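Local coordinates for protein adenosine deaminase (Burkholderia ambifaria, PDB 4GXW) that binds a zinc ion and, as a member of the adenosine and AMP deaminase family, probably catalyses hydrolytic deamination of a purine such as adenosine or adenine, at residues M286-P290 against H320-T324. Coordinates in Å, arbitrary orientation, origin at the centre of the assembly. Where two conformers were deposited one is given. Residues are numbered along the deposited sequence.
Sequences MRKMP and HFGFT
Two connecting segments meet, their CA atoms nearest at Arg287 and Phe321 (5.8 Å), burying 344 Å². Residues 286-290 keep helical phi/psi, with a turn closed by Met289 N to Met286 O (3.2 Å); 320-324 is irregular, passing through Gly322 (phi/psi 75/15), where positive phi favours glycine and an ideal CB would lie 3.1 Å from Arg287 NH1, before Thr324 N-caps helix 325-338. Apolar contacts come from two phenylalanines, both chi1 m. Met286 (t, t, p) lays CE over the Phe321 ring face, 3.4 Å from its centroid, a CH-pi contact; SD, 5.2 Å from that centroid, makes it also Met-aromatic. Pro290 CG touches Phe323 CE1 at 3.6 Å. Polar links run through Arg287, extended (t, t, t): NH2 donates to His320 O (3.0 Å) and also to Ala281 O. One water donates to both Arg287 O (3.2 Å) and Phe321 O (2.9 Å). The contact thus joins the loop entering strand 295-298 of the TIM-barrel-type fold to the link between helices 310-319 and 325-338; Met286 packs on Ile296, Val264 and Met317, and Phe323 meets Phe331 edge-to-face.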
loop_
_atom_site.group_PDB
_atom_site.type_symbol
_atom_site.label_atom_id
_atom_site.label_comp_id
_atom_site.label_asym_id
_atom_site.label_seq_id
_atom_site.Cartn_x
_atom_site.Cartn_y
_atom_site.Cartn_z
ATOM N N MET A 286 -4.973 6.610 12.986
ATOM C CA MET A 286 -4.069 5.462 12.985
ATOM C C MET A 286 -3.401 5.274 14.347
ATOM O O MET A 286 -3.207 4.144 14.802
ATOM C CB MET A 286 -3.006 5.615 11.888
ATOM C CG MET A 286 -1.967 4.501 11.827
ATOM S SD MET A 286 -0.628 4.855 10.661
ATOM C CE MET A 286 0.181 6.220 11.482
ATOM N N ARG A 287 -3.071 6.382 15.003
ATOM C CA ARG A 287 -2.370 6.335 16.284
ATOM C C ARG A 287 -3.161 5.560 17.348
ATOM O O ARG A 287 -2.567 4.927 18.231
ATOM C CB ARG A 287 -2.077 7.763 16.768
ATOM C CG ARG A 287 -1.155 7.871 17.968
ATOM C CD ARG A 287 -1.132 9.299 18.511
ATOM N NE ARG A 287 -0.095 9.461 19.523
ATOM C CZ ARG A 287 1.114 9.942 19.261
ATOM N NH1 ARG A 287 2.015 10.054 20.230
ATOM N NH2 ARG A 287 1.414 10.320 18.024
ATOM N N LYS A 288 -4.486 5.604 17.244
ATOM C CA LYS A 288 -5.373 5.010 18.243
ATOM C C LYS A 288 -5.779 3.577 17.913
ATOM O O LYS A 288 -6.360 2.896 18.749
ATOM C CB LYS A 288 -6.664 5.828 18.371
ATOM C CG LYS A 288 -6.506 7.312 18.642
ATOM C CD LYS A 288 -7.849 8.013 18.438
ATOM C CE LYS A 288 -7.830 9.470 18.881
ATOM N NZ LYS A 288 -7.224 10.366 17.853
ATOM N N MET A 289 -5.521 3.128 16.690
ATOM C CA MET A 289 -6.079 1.841 16.263
ATOM C C MET A 289 -5.603 0.608 17.072
ATOM O O MET A 289 -6.428 -0.213 17.486
ATOM C CB MET A 289 -5.949 1.649 14.742
ATOM C CG MET A 289 -6.860 2.593 13.944
ATOM S SD MET A 289 -6.501 2.663 12.184
ATOM C CE MET A 289 -7.342 1.206 11.569
ATOM N N PRO A 290 -4.289 0.482 17.330
ATOM C CA PRO A 290 -3.848 -0.688 18.105
ATOM C C PRO A 290 -4.424 -0.724 19.529
ATOM O O PRO A 290 -4.758 -1.801 20.031
ATOM C CB PRO A 290 -2.314 -0.543 18.112
ATOM C CG PRO A 290 -2.014 0.206 16.837
ATOM C CD PRO A 290 -3.144 1.215 16.753
ATOM N N HIS A 320 7.078 9.317 15.054
ATOM C CA HIS A 320 5.977 10.282 15.139
ATOM C C HIS A 320 4.731 9.767 15.848
ATOM O O HIS A 320 4.011 10.549 16.475
ATOM C CB HIS A 320 5.568 10.771 13.745
ATOM C CG HIS A 320 6.549 11.705 13.108
ATOM N ND1 HIS A 320 7.812 11.315 12.713
ATOM C CD2 HIS A 320 6.442 13.015 12.785
ATOM C CE1 HIS A 320 8.441 12.345 12.174
ATOM N NE2 HIS A 320 7.631 13.390 12.205
ATOM N N PHE A 321 4.473 8.467 15.765
ATOM C CA PHE A 321 3.188 7.949 16.217
ATOM C C PHE A 321 3.217 7.198 17.552
ATOM O O PHE A 321 2.212 6.604 17.959
ATOM C CB PHE A 321 2.505 7.169 15.093
ATOM C CG PHE A 321 2.103 8.046 13.945
ATOM C CD1 PHE A 321 0.990 8.861 14.058
ATOM C CD2 PHE A 321 2.864 8.113 12.789
ATOM C CE1 PHE A 321 0.617 9.701 13.024
ATOM C CE2 PHE A 321 2.502 8.950 11.748
ATOM C CZ PHE A 321 1.367 9.741 11.863
ATOM N N GLY A 322 4.354 7.260 18.235
ATOM C CA GLY A 322 4.460 6.751 19.588
ATOM C C GLY A 322 4.512 5.245 19.734
ATOM O O GLY A 322 4.341 4.729 20.835
ATOM N N PHE A 323 4.756 4.531 18.644
ATOM C CA PHE A 323 4.799 3.077 18.733
ATOM C C PHE A 323 6.187 2.601 19.125
ATOM O O PHE A 323 7.192 3.094 18.609
ATOM C CB PHE A 323 4.316 2.448 17.431
ATOM C CG PHE A 323 2.871 2.721 17.150
ATOM C CD1 PHE A 323 1.892 2.299 18.043
ATOM C CD2 PHE A 323 2.488 3.433 16.023
ATOM C CE1 PHE A 323 0.545 2.560 17.801
ATOM C CE2 PHE A 323 1.145 3.694 15.769
ATOM C CZ PHE A 323 0.177 3.258 16.664
ATOM N N THR A 324 6.229 1.645 20.043
ATOM C CA THR A 324 7.498 1.130 20.547
ATOM C C THR A 324 8.065 0.043 19.651
ATOM O O THR A 324 7.389 -0.448 18.736
ATOM C CB THR A 324 7.315 0.509 21.924
ATOM O OG1 THR A 324 6.438 -0.619 21.808
ATOM C CG2 THR A 324 6.734 1.533 22.909
HETATM O O HOH W 1 0.252 5.294 19.668
HETATM O O HOH W 2 4.244 11.150 19.893
#